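Local atomic coordinates of IMPACT family member YigZ (Escherichia coli, PDB entry 1VI7), a protein that is of unknown cellular function but belongs to the IMPACT family and may bind guanyl ribonucleotides and hydrolyse ribonucleoside triphosphates. Residues A[56-61]-A[88-93]; A[96-101]-A[126-131]; A[166-169]-A[175-178]; A[183-188]-A[200-205]. All coordinates share one frame; numbering follows the deposited sequence.

Interaction 1 of 4, residues A[56-61]-A[88-93]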
loop_
_atom_site.group_PDB
_atom_site.type_symbol
_atom_site.label_atom_id
_atom_site.label_comp_id
_atom_site.label_asym_id
_atom_site.label_seq_id
_atom_site.Cartn_x
_atom_site.Cartn_y
_atom_site.Cartn_z
ATOM N N CYS A 56 16.381 -9.754 -2.616
ATOM C CA CYS A 56 16.367 -8.318 -2.391
ATOM C C CYS A 56 14.985 -7.699 -2.479
ATOM O O CYS A 56 14.105 -8.131 -3.229
ATOM C CB CYS A 56 17.369 -7.672 -3.349
ATOM S SG CYS A 56 18.826 -8.727 -3.696
ATOM N N VAL A 57 14.695 -6.699 -1.647
ATOM C CA VAL A 57 13.371 -6.140 -1.485
ATOM C C VAL A 57 13.343 -4.620 -1.598
ATOM O O VAL A 57 14.322 -3.996 -1.201
ATOM C CB VAL A 57 12.877 -6.439 -0.027
ATOM C CG1 VAL A 57 11.428 -6.051 0.187
ATOM C CG2 VAL A 57 13.139 -7.883 0.365
ATOM N N ALA A 58 12.160 -4.034 -1.650
ATOM C CA ALA A 58 11.971 -2.581 -1.709
ATOM C C ALA A 58 10.465 -2.299 -1.745
ATOM O O ALA A 58 9.767 -3.166 -2.318
ATOM C CB ALA A 58 12.582 -2.045 -2.997
ATOM N N TRP A 59 10.002 -1.188 -1.207
ATOM C CA TRP A 59 8.565 -0.916 -1.222
ATOM C C TRP A 59 8.273 0.553 -0.949
ATOM O O TRP A 59 9.198 1.286 -0.598
ATOM C CB TRP A 59 7.838 -1.810 -0.239
ATOM C CG TRP A 59 8.102 -1.586 1.217
ATOM C CD1 TRP A 59 7.593 -0.578 1.992
ATOM C CD2 TRP A 59 8.888 -2.390 2.104
ATOM N NE1 TRP A 59 8.043 -0.690 3.282
ATOM C CE2 TRP A 59 8.847 -1.794 3.373
ATOM C CE3 TRP A 59 9.643 -3.555 1.926
ATOM C CZ2 TRP A 59 9.510 -2.313 4.483
ATOM C CZ3 TRP A 59 10.316 -4.066 3.025
ATOM C CH2 TRP A 59 10.229 -3.460 4.290
ATOM N N VAL A 60 7.066 0.968 -1.136
ATOM C CA VAL A 60 6.511 2.324 -0.857
ATOM C C VAL A 60 5.138 1.981 -0.325
ATOM O O VAL A 60 4.571 1.049 -0.957
ATOM C CB VAL A 60 6.403 2.999 -2.245
ATOM C CG1 VAL A 60 4.961 3.228 -2.670
ATOM C CG2 VAL A 60 7.172 4.268 -2.427
ATOM N N ALA A 61 4.615 2.574 0.710
ATOM C CA ALA A 61 3.225 2.061 1.073
ATOM C C ALA A 61 2.219 3.144 0.704
ATOM O O ALA A 61 1.182 3.351 1.265
ATOM C CB ALA A 61 3.125 1.487 2.395
ATOM N N ALA A 88 14.194 3.359 -6.146
ATOM C CA ALA A 88 14.076 4.553 -6.976
ATOM C C ALA A 88 13.170 4.388 -8.180
ATOM O O ALA A 88 12.613 5.376 -8.669
ATOM C CB ALA A 88 15.437 5.074 -7.323
ATOM N N GLN A 89 13.086 3.178 -8.716
ATOM C CA GLN A 89 12.117 2.818 -9.737
ATOM C C GLN A 89 10.705 2.974 -9.152
ATOM O O GLN A 89 9.877 3.782 -9.594
ATOM C CB GLN A 89 12.372 1.408 -10.245
ATOM C CG GLN A 89 13.699 1.137 -10.921
ATOM C CD GLN A 89 13.955 1.971 -12.145
ATOM O OE1 GLN A 89 13.177 2.025 -13.094
ATOM N NE2 GLN A 89 15.031 2.752 -12.147
ATOM N N LEU A 90 10.463 2.378 -7.973
ATOM C CA LEU A 90 9.112 2.523 -7.404
ATOM C C LEU A 90 8.833 3.976 -7.164
ATOM O O LEU A 90 7.833 4.585 -7.578
ATOM C CB LEU A 90 8.955 1.622 -6.198
ATOM C CG LEU A 90 9.487 0.184 -6.365
ATOM C CD1 LEU A 90 9.653 -0.500 -5.024
ATOM C CD2 LEU A 90 8.576 -0.666 -7.233
ATOM N N MET A 91 9.869 4.706 -6.712
ATOM C CA MET A 91 9.604 6.166 -6.561
ATOM C C MET A 91 9.385 6.781 -7.912
ATOM O O MET A 91 8.557 7.651 -8.054
ATOM C CB MET A 91 10.735 6.797 -5.761
ATOM C CG MET A 91 10.750 6.246 -4.324
ATOM S SD MET A 91 11.679 7.274 -3.199
ATOM C CE MET A 91 10.732 8.773 -3.172
ATOM N N GLY A 92 10.127 6.339 -8.930
ATOM C CA GLY A 92 10.002 6.845 -10.283
ATOM C C GLY A 92 8.604 6.600 -10.857
ATOM O O GLY A 92 8.027 7.483 -11.471
ATOM N N SER A 93 8.019 5.427 -10.612
ATOM C CA SER A 93 6.737 5.099 -11.170
ATOM C C SER A 93 5.584 5.997 -10.764
ATOM O O SER A 93 4.702 6.285 -11.608
ATOM C CB SER A 93 6.364 3.649 -10.917
ATOM O OG SER A 93 6.789 3.246 -9.645
#
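Leu90 reaches down from helix 84-93 onto Ala58 of strand 57-60, a helix-on-sheet contact in which the helix lies over one face of the five-stranded antiparallel sheet of the UPF0029 region. The two side chains point at each other: the short CB of Ala58 rises from the strand, and the CD1 branch of Leu90 comes down beside it at 3.9 Å. That same methyl also rests on the backbone, with Leu90 CD1 3.8 Å from Ala58 O and 3.9 Å from Trp59 N, so one branch covers both the alanine and the peptide link after it. The first torsion explains the reach, since CG stands beside the backbone N and opposite the carbonyl carbon (chi1 -45°), which carries CG and its two methyls off the helix toward the strand. Trp59 turns the other way. Its indole belongs to the reverse face of the sheet, where Val35 and Ala38 of helix 34-48 meet it; Trp59 itself takes part here through its backbone N. Val60, next along, points back to the helix but stands farther off. Val124 of helix 113-128 also packs on Leu90, while Gln89 OE1 accepts a hydrogen bond from Asn125 ND2, tying the two helices together. Behind the contact, Ser93 OG donates to Leu90 O at 2.7 Å, approaching from the flank of the carbonyl, with a C=O...OG angle of 109°.

Interaction 2 of 4, residues A[96-101]-A[126-131]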
loop_
_atom_site.group_PDB
_atom_site.type_symbol
_atom_site.label_atom_id
_atom_site.label_comp_id
_atom_site.label_asym_id
_atom_site.label_seq_id
_atom_site.Cartn_x
_atom_site.Cartn_y
_atom_site.Cartn_z
ATOM N N GLY A 96 1.533 4.176 -5.640
ATOM C CA GLY A 96 1.537 3.944 -4.203
ATOM C C GLY A 96 1.288 2.500 -3.839
ATOM O O GLY A 96 0.904 1.668 -4.662
ATOM N N GLU A 97 1.656 2.110 -2.600
ATOM C CA GLU A 97 1.247 0.808 -2.112
ATOM C C GLU A 97 1.742 -0.364 -2.923
ATOM O O GLU A 97 0.991 -1.314 -3.201
ATOM C CB GLU A 97 -0.298 0.741 -2.097
ATOM C CG GLU A 97 -1.008 1.821 -1.325
ATOM C CD GLU A 97 -2.508 1.647 -1.245
ATOM O OE1 GLU A 97 -3.171 2.626 -0.848
ATOM O OE2 GLU A 97 -3.014 0.556 -1.610
ATOM N N ILE A 98 3.046 -0.440 -3.161
ATOM C CA ILE A 98 3.592 -1.566 -3.933
ATOM C C ILE A 98 4.922 -2.002 -3.339
ATOM O O ILE A 98 5.684 -1.155 -2.887
ATOM C CB ILE A 98 3.763 -1.156 -5.404
ATOM C CG1 ILE A 98 4.482 -2.201 -6.231
ATOM C CG2 ILE A 98 4.458 0.180 -5.477
ATOM C CD1 ILE A 98 4.453 -1.969 -7.729
ATOM N N THR A 99 5.270 -3.255 -3.533
ATOM C CA THR A 99 6.488 -3.831 -3.000
ATOM C C THR A 99 7.148 -4.663 -4.080
ATOM O O THR A 99 6.420 -5.161 -4.942
ATOM C CB THR A 99 6.097 -4.704 -1.781
ATOM O OG1 THR A 99 5.805 -3.841 -0.668
ATOM C CG2 THR A 99 7.177 -5.678 -1.393
ATOM N N ALA A 100 8.471 -4.812 -4.046
ATOM C CA ALA A 100 9.096 -5.607 -5.116
ATOM C C ALA A 100 10.146 -6.550 -4.551
ATOM O O ALA A 100 10.681 -6.289 -3.476
ATOM C CB ALA A 100 9.721 -4.675 -6.154
ATOM N N VAL A 101 10.314 -7.714 -5.182
ATOM C CA VAL A 101 11.303 -8.655 -4.782
ATOM C C VAL A 101 12.123 -9.224 -5.938
ATOM O O VAL A 101 11.624 -9.891 -6.841
ATOM C CB VAL A 101 10.774 -9.852 -3.986
ATOM C CG1 VAL A 101 11.904 -10.886 -3.812
ATOM C CG2 VAL A 101 10.268 -9.440 -2.613
ATOM N N GLN A 126 11.672 -3.431 -15.577
ATOM C CA GLN A 126 11.009 -4.206 -16.606
ATOM C C GLN A 126 9.592 -4.594 -16.197
ATOM O O GLN A 126 8.655 -4.593 -16.982
ATOM C CB GLN A 126 11.802 -5.477 -16.918
ATOM C CG GLN A 126 13.138 -5.241 -17.593
ATOM C CD GLN A 126 12.980 -4.298 -18.779
ATOM O OE1 GLN A 126 13.738 -3.331 -18.872
ATOM N NE2 GLN A 126 11.911 -4.513 -19.540
ATOM N N ALA A 127 9.505 -5.025 -14.940
ATOM C CA ALA A 127 8.283 -5.499 -14.316
ATOM C C ALA A 127 7.232 -4.383 -14.353
ATOM O O ALA A 127 6.070 -4.560 -14.666
ATOM C CB ALA A 127 8.568 -5.842 -12.857
ATOM N N LEU A 128 7.764 -3.198 -14.033
ATOM C CA LEU A 128 7.019 -1.966 -14.006
ATOM C C LEU A 128 6.406 -1.649 -15.336
ATOM O O LEU A 128 5.263 -1.180 -15.356
ATOM C CB LEU A 128 7.820 -0.825 -13.416
ATOM C CG LEU A 128 8.043 -0.947 -11.899
ATOM C CD1 LEU A 128 9.038 0.077 -11.429
ATOM C CD2 LEU A 128 6.719 -0.845 -11.138
ATOM N N ARG A 129 7.028 -2.029 -16.438
ATOM C CA ARG A 129 6.473 -1.860 -17.767
ATOM C C ARG A 129 5.245 -2.759 -17.942
ATOM O O ARG A 129 4.523 -2.592 -18.932
ATOM C CB ARG A 129 7.455 -2.156 -18.879
ATOM C CG ARG A 129 8.566 -1.227 -19.186
ATOM C CD ARG A 129 9.627 -1.894 -20.072
ATOM N NE ARG A 129 10.930 -1.256 -19.913
ATOM C CZ ARG A 129 11.223 -0.036 -20.350
ATOM N NH1 ARG A 129 12.431 0.488 -20.146
ATOM N NH2 ARG A 129 10.321 0.674 -21.032
ATOM N N GLN A 130 5.065 -3.802 -17.171
ATOM C CA GLN A 130 3.873 -4.644 -17.344
ATOM C C GLN A 130 2.860 -4.494 -16.220
ATOM O O GLN A 130 1.874 -5.240 -16.189
ATOM C CB GLN A 130 4.301 -6.114 -17.511
ATOM C CG GLN A 130 5.426 -6.286 -18.498
ATOM C CD GLN A 130 5.942 -7.674 -18.747
ATOM O OE1 GLN A 130 7.111 -7.795 -19.164
ATOM N NE2 GLN A 130 5.130 -8.712 -18.544
ATOM N N LEU A 131 3.037 -3.570 -15.295
ATOM C CA LEU A 131 2.141 -3.377 -14.183
ATOM C C LEU A 131 0.867 -2.657 -14.601
ATOM O O LEU A 131 0.886 -1.609 -15.285
ATOM C CB LEU A 131 2.847 -2.592 -13.041
ATOM C CG LEU A 131 1.996 -2.285 -11.815
ATOM C CD1 LEU A 131 1.598 -3.579 -11.117
ATOM C CD2 LEU A 131 2.650 -1.366 -10.822
#
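Ile98 meets Leu131 and Leu128 where the C-terminal end of helix 113-128 passes over strand 98-105, the middle strand of the five-stranded antiparallel sheet. The leaving chain bends in a type I beta turn that has Leu128 and Leu131 at its two ends, and both reach Ile98. The closer half of the contact is Ile98 with Leu131: the two reach toward each other tip to tip, and Ile98 CD1 lies 3.6 Å from Leu131 CD2. Each starts outward from its own main chain, CG1 of Ile98 (chi1 173°) and CG of Leu131 (chi1 178°) both standing opposite the backbone N. Leu128 is the looser partner; its CD2 swings in from the flank and stops 4.2 Å from Ile98 CD1. Leu29 of strand 23-31 packs on both Ile98 and Leu128, and Pro10 on both Ile98 and Leu131, which continues the apolar patch beyond the two segments. The outer side is very different. Arg129 and Gln130, the two middle residues of the turn, are exposed and carry their long side chains away from the sheet. No hydrogen bond crosses between the segments, so methyl contacts alone join them directly. Within the second segment, Gln130 N bonds to Ala127 O at 2.8 Å, and one residue later the turn is closed by a more stretched bond, Leu131 N to Leu128 O at 3.3 Å.

Interaction 3 of 4, residues A[166-169]-A[175-178]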
loop_
_atom_site.group_PDB
_atom_site.type_symbol
_atom_site.label_atom_id
_atom_site.label_comp_id
_atom_site.label_asym_id
_atom_site.label_seq_id
_atom_site.Cartn_x
_atom_site.Cartn_y
_atom_site.Cartn_z
ATOM N N ILE A 166 -14.699 3.424 12.059
ATOM C CA ILE A 166 -13.351 3.145 12.444
ATOM C C ILE A 166 -13.141 2.651 13.860
ATOM O O ILE A 166 -12.369 1.692 14.065
ATOM C CB ILE A 166 -12.408 4.363 12.251
ATOM C CG1 ILE A 166 -12.250 4.676 10.766
ATOM C CG2 ILE A 166 -11.054 4.080 12.874
ATOM C CD1 ILE A 166 -12.032 3.425 9.920
ATOM N N ASN A 167 -13.540 3.440 14.853
ATOM C CA ASN A 167 -13.323 2.997 16.237
ATOM C C ASN A 167 -14.392 3.558 17.134
ATOM O O ASN A 167 -14.873 4.666 16.931
ATOM C CB ASN A 167 -11.904 3.238 16.697
ATOM C CG ASN A 167 -11.504 4.680 16.822
ATOM O OD1 ASN A 167 -11.882 5.354 17.788
ATOM N ND2 ASN A 167 -10.737 5.203 15.874
ATOM N N SER A 168 -14.818 2.780 18.123
ATOM C CA SER A 168 -15.878 3.240 19.016
ATOM C C SER A 168 -15.333 3.486 20.419
ATOM O O SER A 168 -14.369 2.850 20.789
ATOM C CB SER A 168 -16.988 2.190 19.102
ATOM O OG SER A 168 -17.540 1.889 17.833
ATOM N N ASP A 169 -15.979 4.376 21.141
ATOM C CA ASP A 169 -15.674 4.660 22.534
ATOM C C ASP A 169 -16.987 4.684 23.319
ATOM O O ASP A 169 -17.770 5.620 23.141
ATOM C CB ASP A 169 -14.893 5.952 22.715
ATOM C CG ASP A 169 -14.333 6.083 24.124
ATOM O OD1 ASP A 169 -15.042 5.695 25.082
ATOM O OD2 ASP A 169 -13.192 6.528 24.321
ATOM N N LEU A 175 -18.724 7.717 21.269
ATOM C CA LEU A 175 -17.850 8.550 20.487
ATOM C C LEU A 175 -17.227 7.688 19.367
ATOM O O LEU A 175 -16.524 6.745 19.611
ATOM C CB LEU A 175 -16.786 9.336 21.174
ATOM C CG LEU A 175 -16.098 10.315 20.163
ATOM C CD1 LEU A 175 -16.839 11.634 20.181
ATOM C CD2 LEU A 175 -14.614 10.395 20.405
ATOM N N LEU A 176 -17.698 8.032 18.188
ATOM C CA LEU A 176 -17.392 7.339 16.940
ATOM C C LEU A 176 -16.393 8.153 16.107
ATOM O O LEU A 176 -16.374 9.402 16.039
ATOM C CB LEU A 176 -18.715 7.168 16.209
ATOM C CG LEU A 176 -19.404 5.897 15.839
ATOM C CD1 LEU A 176 -19.432 4.762 16.826
ATOM C CD2 LEU A 176 -20.868 6.190 15.408
ATOM N N ARG A 177 -15.487 7.446 15.474
ATOM C CA ARG A 177 -14.497 7.972 14.532
ATOM C C ARG A 177 -14.894 7.321 13.191
ATOM O O ARG A 177 -15.011 6.072 13.213
ATOM C CB ARG A 177 -13.124 7.460 14.940
ATOM C CG ARG A 177 -11.996 7.781 13.980
ATOM C CD ARG A 177 -11.951 9.245 13.682
ATOM N NE ARG A 177 -10.707 9.858 13.420
ATOM C CZ ARG A 177 -9.471 9.649 13.803
ATOM N NH1 ARG A 177 -9.163 8.641 14.611
ATOM N NH2 ARG A 177 -8.509 10.478 13.369
ATOM N N VAL A 178 -15.620 8.002 12.310
ATOM C CA VAL A 178 -16.071 7.377 11.071
ATOM C C VAL A 178 -15.240 7.812 9.865
ATOM O O VAL A 178 -14.585 8.839 9.926
ATOM C CB VAL A 178 -17.537 7.715 10.747
ATOM C CG1 VAL A 178 -18.460 6.893 11.626
ATOM C CG2 VAL A 178 -17.752 9.218 10.924
HETATM O O HOH W 1 -13.343 7.833 18.961
HETATM O O HOH W 2 -10.141 7.508 17.231
#
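Arg177 faces both Ile166 and Asn167 across the beta hairpin of strands 164-170 and 174-180, which makes this a classic beta bulge: Arg177 O takes the N-H of Ile166 at 2.9 Å and, weakly, that of Asn167. In return Arg177 N donates to Asn167 O at 3.2 Å, lying in the carbonyl plane. Starting at Arg177 CB, the first neighbour is Asn167 ND2, 3.4 Å away. The next atom, Arg177 CG, is again 3.4 Å from Asn167 ND2 and also lies 3.9 Å from Ile166 CB, the isoleucine and arginine side chains running alongside each other and pointing the same way. With CG opposite the backbone N (chi1 173°) the chain starts outward, then bends at chi2 and chi3, which brings the guanidinium round near the asparagine. On the way, NE comes up against Ile205 CG2. Asn167 ND2 sits at the guanidinium's edge, near its plane, but the amide is turned almost perpendicular, 83° between planes. A water joins the two ends: it accepts from Asn167 ND2 at 2.7 Å and, weakly, from Arg177 NH1. NH2, at the far tip, has a long, weak ion pair with Glu141. Further along the hairpin Leu175 N reaches Asp169 O at 3.0 Å, while Ser168 OG and Leu176 CD1 meet at 3.6 Å on the face turned from Arg177. Strand 164-170 is an edge strand of a four-stranded antiparallel sheet, strand 174-180 bonds onward to strand 140-146, and helix 151-160 lies against the face bearing Leu176 and Val178.

Interaction 4 of 4, residues A[183-188]-A[200-205]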
loop_
_atom_site.group_PDB
_atom_site.type_symbol
_atom_site.label_atom_id
_atom_site.label_comp_id
_atom_site.label_asym_id
_atom_site.label_seq_id
_atom_site.Cartn_x
_atom_site.Cartn_y
_atom_site.Cartn_z
ATOM N N ALA A 183 -17.060 12.282 -1.345
ATOM C CA ALA A 183 -18.170 12.616 -2.229
ATOM C C ALA A 183 -19.477 12.575 -1.429
ATOM O O ALA A 183 -20.232 13.545 -1.354
ATOM C CB ALA A 183 -18.258 11.606 -3.367
ATOM N N LYS A 184 -19.660 11.461 -0.718
ATOM C CA LYS A 184 -20.874 11.198 0.016
ATOM C C LYS A 184 -21.131 11.844 1.330
ATOM O O LYS A 184 -22.206 11.664 1.927
ATOM C CB LYS A 184 -20.983 9.649 0.083
ATOM C CG LYS A 184 -20.914 9.111 -1.367
ATOM C CD LYS A 184 -21.219 7.632 -1.386
ATOM C CE LYS A 184 -22.014 7.222 -2.625
ATOM N NZ LYS A 184 -22.323 5.751 -2.515
ATOM N N VAL A 185 -20.293 12.716 1.831
ATOM C CA VAL A 185 -20.437 13.413 3.091
ATOM C C VAL A 185 -21.718 14.211 3.208
ATOM O O VAL A 185 -22.402 14.214 4.236
ATOM C CB VAL A 185 -19.228 14.349 3.295
ATOM C CG1 VAL A 185 -19.136 15.349 2.132
ATOM C CG2 VAL A 185 -19.247 15.088 4.607
ATOM N N ALA A 186 -22.072 14.950 2.168
ATOM C CA ALA A 186 -23.258 15.787 2.140
ATOM C C ALA A 186 -24.514 14.932 2.122
ATOM O O ALA A 186 -25.528 15.272 2.698
ATOM C CB ALA A 186 -23.218 16.666 0.912
ATOM N N GLU A 187 -24.431 13.806 1.420
ATOM C CA GLU A 187 -25.582 12.911 1.348
ATOM C C GLU A 187 -25.746 12.224 2.713
ATOM O O GLU A 187 -26.871 12.005 3.146
ATOM C CB GLU A 187 -25.471 11.876 0.239
ATOM C CG GLU A 187 -26.557 10.800 0.314
ATOM C CD GLU A 187 -26.137 9.488 -0.312
ATOM O OE1 GLU A 187 -26.756 8.445 -0.006
ATOM O OE2 GLU A 187 -25.170 9.533 -1.115
ATOM N N PHE A 188 -24.630 11.930 3.345
ATOM C CA PHE A 188 -24.604 11.292 4.648
ATOM C C PHE A 188 -25.125 12.262 5.705
ATOM O O PHE A 188 -25.956 11.902 6.516
ATOM C CB PHE A 188 -23.164 10.873 4.981
ATOM C CG PHE A 188 -23.027 10.158 6.287
ATOM C CD1 PHE A 188 -22.312 10.730 7.334
ATOM C CD2 PHE A 188 -23.646 8.939 6.491
ATOM C CE1 PHE A 188 -22.148 10.059 8.529
ATOM C CE2 PHE A 188 -23.512 8.264 7.694
ATOM C CZ PHE A 188 -22.742 8.819 8.694
ATOM N N LEU A 200 -27.753 15.504 15.534
ATOM C CA LEU A 200 -26.464 14.804 15.437
ATOM C C LEU A 200 -25.478 15.751 14.739
ATOM O O LEU A 200 -25.927 16.532 13.885
ATOM C CB LEU A 200 -26.691 13.554 14.616
ATOM C CG LEU A 200 -26.474 12.170 15.209
ATOM C CD1 LEU A 200 -26.973 12.023 16.613
ATOM C CD2 LEU A 200 -27.127 11.128 14.291
ATOM N N GLN A 201 -24.232 15.841 15.191
ATOM C CA GLN A 201 -23.266 16.768 14.596
ATOM C C GLN A 201 -21.963 16.114 14.164
ATOM O O GLN A 201 -21.042 15.966 14.971
ATOM C CB GLN A 201 -22.982 17.919 15.574
ATOM C CG GLN A 201 -22.494 19.192 14.941
ATOM C CD GLN A 201 -22.126 20.331 15.848
ATOM O OE1 GLN A 201 -20.962 20.798 15.849
ATOM N NE2 GLN A 201 -23.046 20.887 16.628
ATOM N N LEU A 202 -21.812 15.802 12.888
ATOM C CA LEU A 202 -20.627 15.185 12.286
ATOM C C LEU A 202 -19.424 16.095 12.210
ATOM O O LEU A 202 -19.489 17.139 11.550
ATOM C CB LEU A 202 -21.038 14.778 10.852
ATOM C CG LEU A 202 -20.018 14.043 10.007
ATOM C CD1 LEU A 202 -19.938 12.583 10.422
ATOM C CD2 LEU A 202 -20.349 14.173 8.515
ATOM N N LEU A 203 -18.259 15.758 12.741
ATOM C CA LEU A 203 -17.142 16.708 12.734
ATOM C C LEU A 203 -15.895 16.197 12.039
ATOM O O LEU A 203 -15.587 15.009 12.059
ATOM C CB LEU A 203 -16.785 17.082 14.180
ATOM C CG LEU A 203 -17.857 17.794 15.010
ATOM C CD1 LEU A 203 -17.476 17.704 16.489
ATOM C CD2 LEU A 203 -17.996 19.243 14.591
ATOM N N ALA A 204 -15.109 17.097 11.471
ATOM C CA ALA A 204 -13.880 16.738 10.773
ATOM C C ALA A 204 -12.680 16.743 11.703
ATOM O O ALA A 204 -12.412 17.764 12.336
ATOM C CB ALA A 204 -13.655 17.731 9.633
ATOM N N ILE A 205 -11.965 15.637 11.785
ATOM C CA ILE A 205 -10.781 15.483 12.622
ATOM C C ILE A 205 -9.818 16.660 12.489
ATOM O O ILE A 205 -9.625 17.195 11.387
ATOM C CB ILE A 205 -10.010 14.185 12.295
ATOM C CG1 ILE A 205 -9.452 14.229 10.868
ATOM C CG2 ILE A 205 -10.877 12.954 12.484
ATOM C CD1 ILE A 205 -8.031 14.733 10.755
#
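Leu202 gives up the most surface in this contact, fitting its two methyls against Phe188 and Val185 at the start of helix 185-196. The contact joins the second helix of a beta-alpha-beta-beta-alpha-beta arrangement, the ferredoxin-like topology, to the chain leading into its short, weakly bonded last strand. Extended from its backbone with CG opposite the N (chi1 -177°), Leu202 points straight at the helix and divides its branches between two partners. CD1 lies in the plane of the Phe188 ring, at its edge, 3.9 Å from Phe188 CE1; the ring is therefore met on its rim. CD2 of Leu202 sits between, 4.1 Å from Phe188 CD1 and 4.2 Å from Val185 CG2. The phenylalanine and leucine side chains cross at about a right angle, whereas the valine meets the leucine at a slant. Phe188 and Val185 are three residues apart, nearly one helical turn, and so turn neighbouring side chains to the same leucine. Val185 adds the smallest share and touches through CG2 alone. The first turn of the helix is closed by Phe188 N bonding to Lys184 O at 2.8 Å, and the Lys184 ammonium makes a salt bridge to Asp162. Around the contact, Ser189 and Leu192 continue the helix side over Leu202, and Tyr142 of strand 140-146 packs on both Val185 and Leu202. From strand 174-180, Val178 packs on Leu202 and Leu180 on Phe188, so the helix packs on one face of the sheet, in which strand 203-204 is an outermost strand.

In the fold
The four contacts fall into two pairs, one in each half of an elongated monomer. Interactions 1 and 2 have centres 8 Å apart and share a sheet: strands 57-60 and 98-105 are neighbours, with Ala58 O 2.7 Å from Ala100 N and Val60 O 3.1 Å from Ile98 N, both probable hydrogen bonds. Helices 84-93 and 113-128 cover the face they hold in common. Interactions 3 and 4, centres 14 Å apart, share the second sheet, where Val178 CG2 packs 4.0 Å from Leu202 CD1. Between the pairs, centres lie 34 to 36 Å apart and the nearest atoms about 14 to 17 Å, without touching. None of the four includes a bound ligand.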